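Local structure of EF1p2_mFAP2b (Synthetic construct, 6OHH) at residues Y39-A45 with G57-V63; P66-D72 with A83-M89. The protein binds the fluorogenic dye DFHBI inside a de novo designed beta barrel, probably switching on its fluorescence, and carries a calcium-binding EF-hand-like loop that probably serves sensing. All blocks are in the same frame, centred on the assembly; numbering follows the deposited sequence.

Contact 1 (Y39-A45 with G57-V63); sequences YTMDIVA and GYGKATV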
loop_
_atom_site.group_PDB
_atom_site.type_symbol
_atom_site.label_atom_id
_atom_site.label_comp_id
_atom_site.label_asym_id
_atom_site.label_seq_id
_atom_site.Cartn_x
_atom_site.Cartn_y
_atom_site.Cartn_z
ATOM N N TYR A 39 0.148 17.990 0.879
ATOM C CA TYR A 39 -0.578 17.070 0.015
ATOM C C TYR A 39 0.162 15.778 -0.314
ATOM O O TYR A 39 -0.411 14.919 -0.994
ATOM C CB TYR A 39 -0.941 17.772 -1.298
ATOM C CG TYR A 39 -1.538 19.156 -1.164
ATOM C CD1 TYR A 39 -2.886 19.320 -0.863
ATOM C CD2 TYR A 39 -0.763 20.298 -1.355
ATOM C CE1 TYR A 39 -3.449 20.583 -0.754
ATOM C CE2 TYR A 39 -1.320 21.569 -1.245
ATOM C CZ TYR A 39 -2.667 21.701 -0.945
ATOM O OH TYR A 39 -3.239 22.952 -0.833
ATOM N N THR A 40 1.406 15.612 0.121
ATOM C CA THR A 40 2.201 14.465 -0.295
ATOM C C THR A 40 2.914 13.835 0.895
ATOM O O THR A 40 3.351 14.527 1.819
ATOM C CB THR A 40 3.230 14.869 -1.373
ATOM O OG1 THR A 40 4.002 15.992 -0.918
ATOM C CG2 THR A 40 2.529 15.225 -2.687
ATOM N N MET A 41 3.065 12.509 0.830
ATOM C CA MET A 41 3.712 11.730 1.873
ATOM C C MET A 41 4.630 10.691 1.250
ATOM O O MET A 41 4.335 10.121 0.197
ATOM C CB MET A 41 2.705 10.980 2.766
ATOM C CG MET A 41 1.533 11.792 3.268
ATOM S SD MET A 41 1.930 12.497 4.869
ATOM C CE MET A 41 1.114 14.093 4.735
ATOM N N ASP A 42 5.727 10.415 1.943
ATOM C CA ASP A 42 6.556 9.270 1.621
ATOM C C ASP A 42 6.107 8.110 2.498
ATOM O O ASP A 42 5.743 8.303 3.660
ATOM C CB ASP A 42 8.036 9.572 1.857
ATOM C CG ASP A 42 8.659 10.369 0.731
ATOM O OD1 ASP A 42 8.039 10.480 -0.353
ATOM O OD2 ASP A 42 9.784 10.872 0.930
ATOM N N ILE A 43 6.115 6.908 1.936
ATOM C CA ILE A 43 5.646 5.719 2.635
ATOM C C ILE A 43 6.765 4.691 2.650
ATOM O O ILE A 43 7.445 4.489 1.639
ATOM C CB ILE A 43 4.394 5.102 1.973
ATOM C CG1 ILE A 43 3.263 6.119 1.841
ATOM C CG2 ILE A 43 3.915 3.879 2.761
ATOM C CD1 ILE A 43 2.195 5.672 0.856
ATOM N N VAL A 44 6.965 4.058 3.805
ATOM C CA VAL A 44 7.734 2.824 3.915
ATOM C C VAL A 44 6.826 1.760 4.513
ATOM O O VAL A 44 5.991 2.057 5.375
ATOM C CB VAL A 44 9.016 2.989 4.754
ATOM C CG1 VAL A 44 10.077 3.707 3.947
ATOM C CG2 VAL A 44 8.721 3.722 6.054
ATOM N N ALA A 45 6.986 0.521 4.044
ATOM C CA ALA A 45 6.091 -0.574 4.393
ATOM C C ALA A 45 6.870 -1.786 4.881
ATOM O O ALA A 45 7.916 -2.127 4.324
ATOM C CB ALA A 45 5.228 -0.973 3.188
ATOM N N GLY A 57 8.707 -2.463 1.583
ATOM C CA GLY A 57 8.351 -1.597 0.479
ATOM C C GLY A 57 8.505 -0.128 0.806
ATOM O O GLY A 57 8.610 0.272 1.967
ATOM N N TYR A 58 8.502 0.680 -0.252
ATOM C CA TYR A 58 8.591 2.127 -0.128
ATOM C C TYR A 58 7.841 2.762 -1.290
ATOM O O TYR A 58 7.875 2.250 -2.411
ATOM C CB TYR A 58 10.048 2.611 -0.099
ATOM C CG TYR A 58 10.821 2.358 -1.377
ATOM C CD1 TYR A 58 10.909 3.333 -2.362
ATOM C CD2 TYR A 58 11.460 1.145 -1.598
ATOM C CE1 TYR A 58 11.611 3.109 -3.532
ATOM C CE2 TYR A 58 12.164 0.909 -2.766
ATOM C CZ TYR A 58 12.236 1.898 -3.729
ATOM O OH TYR A 58 12.935 1.675 -4.891
ATOM N N GLY A 59 7.172 3.872 -1.021
ATOM C CA GLY A 59 6.375 4.502 -2.049
ATOM C C GLY A 59 5.980 5.912 -1.685
ATOM O O GLY A 59 6.631 6.566 -0.868
ATOM N N LYS A 60 4.904 6.384 -2.316
ATOM C CA LYS A 60 4.475 7.765 -2.154
ATOM C C LYS A 60 2.958 7.867 -2.165
ATOM O O LYS A 60 2.261 7.040 -2.759
ATOM C CB LYS A 60 5.065 8.674 -3.246
ATOM C CG LYS A 60 6.541 8.992 -3.054
ATOM C CD LYS A 60 7.051 9.965 -4.106
ATOM C CE LYS A 60 8.570 10.061 -4.082
ATOM N NZ LYS A 60 9.108 10.004 -2.694
ATOM N N ALA A 61 2.458 8.909 -1.505
ATOM C CA ALA A 61 1.038 9.215 -1.459
ATOM C C ALA A 61 0.828 10.642 -1.940
ATOM O O ALA A 61 1.628 11.529 -1.626
ATOM C CB ALA A 61 0.476 9.052 -0.044
ATOM N N THR A 62 -0.247 10.859 -2.695
ATOM C CA THR A 62 -0.582 12.175 -3.228
ATOM C C THR A 62 -2.083 12.385 -3.127
ATOM O O THR A 62 -2.864 11.506 -3.508
ATOM C CB THR A 62 -0.135 12.338 -4.687
ATOM O OG1 THR A 62 1.289 12.220 -4.776
ATOM C CG2 THR A 62 -0.554 13.700 -5.227
ATOM N N VAL A 63 -2.474 13.556 -2.619
ATOM C CA VAL A 63 -3.882 13.902 -2.506
ATOM C C VAL A 63 -4.548 13.863 -3.872
ATOM O O VAL A 63 -3.997 14.346 -4.870
ATOM C CB VAL A 63 -4.027 15.295 -1.869
ATOM C CG1 VAL A 63 -5.404 15.879 -2.161
ATOM C CG2 VAL A 63 -3.785 15.219 -0.375
HETATM O O HOH W 1 11.126 11.687 -1.336
#

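Contact 2 (P66-D72 with A83-M89); sequences PDTLDID and AQGQITM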
loop_
_atom_site.group_PDB
_atom_site.type_symbol
_atom_site.label_atom_id
_atom_site.label_comp_id
_atom_site.label_asym_id
_atom_site.label_seq_id
_atom_site.Cartn_x
_atom_site.Cartn_y
_atom_site.Cartn_z
ATOM N N PRO A 66 -10.710 15.303 -1.342
ATOM C CA PRO A 66 -10.642 15.450 0.123
ATOM C C PRO A 66 -10.654 14.130 0.881
ATOM O O PRO A 66 -10.211 14.098 2.034
ATOM C CB PRO A 66 -11.881 16.295 0.454
ATOM C CG PRO A 66 -12.158 17.054 -0.784
ATOM C CD PRO A 66 -11.762 16.163 -1.924
ATOM N N ASP A 67 -11.162 13.047 0.293
ATOM C CA ASP A 67 -11.245 11.774 0.993
ATOM C C ASP A 67 -10.270 10.714 0.495
ATOM O O ASP A 67 -10.151 9.666 1.141
ATOM C CB ASP A 67 -12.672 11.211 0.885
ATOM C CG ASP A 67 -13.723 12.181 1.395
ATOM O OD1 ASP A 67 -13.492 12.805 2.451
ATOM O OD2 ASP A 67 -14.779 12.322 0.738
ATOM N N THR A 68 -9.572 10.944 -0.616
ATOM C CA THR A 68 -8.773 9.904 -1.250
ATOM C C THR A 68 -7.379 10.406 -1.592
ATOM O O THR A 68 -7.168 11.599 -1.839
ATOM C CB THR A 68 -9.446 9.373 -2.536
ATOM O OG1 THR A 68 -9.406 10.387 -3.551
ATOM C CG2 THR A 68 -10.890 8.972 -2.274
ATOM N N LEU A 69 -6.433 9.468 -1.628
ATOM C CA LEU A 69 -5.054 9.728 -2.009
ATOM C C LEU A 69 -4.587 8.607 -2.922
ATOM O O LEU A 69 -4.903 7.438 -2.686
ATOM C CB LEU A 69 -4.127 9.821 -0.782
ATOM C CG LEU A 69 -4.325 11.022 0.151
ATOM C CD1 LEU A 69 -5.244 10.650 1.312
ATOM C CD2 LEU A 69 -2.988 11.542 0.668
ATOM N N ASP A 70 -3.845 8.966 -3.967
ATOM C CA ASP A 70 -3.219 7.974 -4.829
ATOM C C ASP A 70 -1.965 7.424 -4.157
ATOM O O ASP A 70 -1.197 8.169 -3.542
ATOM C CB ASP A 70 -2.855 8.598 -6.180
ATOM C CG ASP A 70 -4.056 8.765 -7.094
ATOM O OD1 ASP A 70 -4.956 7.906 -7.061
ATOM O OD2 ASP A 70 -4.105 9.766 -7.841
ATOM N N ILE A 71 -1.755 6.112 -4.286
ATOM C CA ILE A 71 -0.640 5.415 -3.649
ATOM C C ILE A 71 0.109 4.608 -4.699
ATOM O O ILE A 71 -0.504 3.848 -5.454
ATOM C CB ILE A 71 -1.119 4.476 -2.526
ATOM C CG1 ILE A 71 -2.020 5.211 -1.535
ATOM C CG2 ILE A 71 0.065 3.820 -1.824
ATOM C CD1 ILE A 71 -1.274 6.047 -0.548
ATOM N N ASP A 72 1.433 4.747 -4.722
ATOM C CA ASP A 72 2.313 3.914 -5.533
ATOM C C ASP A 72 3.399 3.382 -4.614
ATOM O O ASP A 72 4.084 4.169 -3.955
ATOM C CB ASP A 72 2.928 4.704 -6.694
ATOM C CG ASP A 72 1.900 5.085 -7.746
ATOM O OD1 ASP A 72 1.460 6.253 -7.752
ATOM O OD2 ASP A 72 1.526 4.215 -8.563
ATOM N N ALA A 83 2.706 -1.741 -6.698
ATOM C CA ALA A 83 1.293 -1.669 -6.362
ATOM C C ALA A 83 0.839 -0.232 -6.557
ATOM O O ALA A 83 1.548 0.705 -6.173
ATOM C CB ALA A 83 1.029 -2.129 -4.925
ATOM N N GLN A 84 -0.316 -0.061 -7.190
ATOM C CA GLN A 84 -0.902 1.254 -7.396
ATOM C C GLN A 84 -2.364 1.199 -6.992
ATOM O O GLN A 84 -3.083 0.268 -7.370
ATOM C CB GLN A 84 -0.760 1.710 -8.852
ATOM C CG GLN A 84 -1.010 0.622 -9.876
ATOM C CD GLN A 84 -0.526 1.007 -11.265
ATOM O OE1 GLN A 84 0.214 0.260 -11.906
ATOM N NE2 GLN A 84 -0.942 2.178 -11.733
ATOM N N GLY A 85 -2.797 2.187 -6.227
ATOM C CA GLY A 85 -4.178 2.218 -5.799
ATOM C C GLY A 85 -4.489 3.484 -5.044
ATOM O O GLY A 85 -3.765 4.479 -5.135
ATOM N N GLN A 86 -5.585 3.440 -4.289
ATOM C CA GLN A 86 -6.061 4.602 -3.556
ATOM C C GLN A 86 -6.431 4.204 -2.137
ATOM O O GLN A 86 -6.953 3.110 -1.907
ATOM C CB GLN A 86 -7.273 5.243 -4.253
ATOM C CG GLN A 86 -6.928 5.950 -5.556
ATOM C CD GLN A 86 -8.127 6.620 -6.208
ATOM O OE1 GLN A 86 -9.260 6.163 -6.072
ATOM N NE2 GLN A 86 -7.877 7.716 -6.919
ATOM N N ILE A 87 -6.152 5.094 -1.189
ATOM C CA ILE A 87 -6.648 4.974 0.172
ATOM C C ILE A 87 -7.769 5.988 0.330
ATOM O O ILE A 87 -7.637 7.143 -0.091
ATOM C CB ILE A 87 -5.547 5.170 1.230
ATOM C CG1 ILE A 87 -4.755 6.456 0.997
ATOM C CG2 ILE A 87 -4.629 3.948 1.278
ATOM C CD1 ILE A 87 -3.809 6.777 2.146
ATOM N N THR A 88 -8.882 5.546 0.901
ATOM C CA THR A 88 -10.062 6.378 1.077
ATOM C C THR A 88 -10.343 6.503 2.563
ATOM O O THR A 88 -10.407 5.493 3.276
ATOM C CB THR A 88 -11.266 5.786 0.345
ATOM O OG1 THR A 88 -10.958 5.677 -1.049
ATOM C CG2 THR A 88 -12.485 6.675 0.523
ATOM N N MET A 89 -10.485 7.739 3.027
ATOM C CA MET A 89 -10.740 7.997 4.436
ATOM C C MET A 89 -12.105 7.460 4.850
ATOM O O MET A 89 -13.130 7.814 4.260
ATOM C CB MET A 89 -10.653 9.492 4.711
ATOM C CG MET A 89 -10.936 9.874 6.142
ATOM S SD MET A 89 -10.721 11.644 6.342
ATOM C CE MET A 89 -11.723 12.215 4.982
#

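Contact 1 (Y39-A45 with G57-V63)
G57 pairs with A45 through two backbone bonds, G57 N to A45 O and A45 N to G57 O, the second 2.6 Å long. The methyl of A45, on the inward face, touches the bound DFHBI. One residue on, Y58 opposes V44 in a non-hydrogen-bonded pair: its CG sits between backbone N and carbonyl carbon (chi1 65°), which carries the ring away from V44 and brings only CB to V44 CG1, 4.2 Å off. G59 and I43 exchange the next two backbone bonds. The segments thus form the antiparallel hairpin of strands 40-49 and 54-63 in the designed barrel, with residues alternating between interior and outer surface. On the outer face K60 runs alongside D42, and the bend at its last torsion (chi4 -38°) sets NZ 2.6 Å from D42 OD1, above the carboxylate plane. This salt bridge is closed into a ring by a water that donates to D42 OD2 and accepts from K60 NZ, while R36 forms a second salt bridge with OD2. An asparagine at D42 would probably leave both K60 and R36 without their countercharge. Inward again, A61 CB meets I43 CD1 at 3.9 Å and M41 CB at 4.1 Å. T62 OG1 lies beside the T40 methyl, and V63 N bonds Y39 O at 3.0 Å as V63 CG2 approaches the Y39 ring at its edge.

Contact 2 (P66-D72 with A83-M89)
D70 and Q86 lie side by side on the outer surface, joined, in the conformer described here, one of two for Q86, by a hydrogen bond of 2.9 Å from Q86 NE2 to D70 OD1. The donor meets the carboxylate on its syn side, 28° out of plane, while OD1 stays close to the amide plane of Q86. In this conformer the glutamine chain is extended beyond CG (chi2 -178°), which carries its amide up to the level of the carboxylate. Beneath this pair runs the antiparallel ladder of the beta hairpin made by strands 68-75 and 81-89, two neighbouring staves of the barrel. L69 and I87 exchange two backbone bonds, I71 and G85 two more, the shorter being I71 N to G85 O at 2.7 Å. The ladder ends at D67, whose O accepts from M89 N at 2.7 Å. On the outer face the T68 methyl CG2 lies 3.5 Å from T88 OG1, with T68 OG1 turned instead to T65. The inward face is apolar: L69 CB rests on I87 CG1 at 3.9 Å, and I71 and I87 cross at about a right angle, both also touching W97 of the next strand. With I87 CG1 between its backbone N and carbonyl carbon (chi1 51°), the CG1-CD1 branch is turned to I71, and the two terminal methyls, I71 CD1 and I87 CD1, meet at 3.8 Å.

In the fold
From the N terminus, the chain passes helix 6-10 and two strands before contact 1 closes it over residues 46-56, in the hairpin of strands 40-49 and 54-63. A short connection leads from strand 54-63 to strand 68-75, and contact 2 closes the chain over residues 73-82, in the following hairpin with strand 81-89. The two contacts are in series, neither nested nor crossed, and their centres lie about 10 Å apart. Strands 54-63 and 68-75 are neighbours in the sheet: T62 O probably accepts from D70 N and K60 N probably donates to D72 O, while A61 CB packs on I71 CD1. Four consecutive barrel strands are thereby joined. Helix 6-10 packs on L69 and M89 of contact 2.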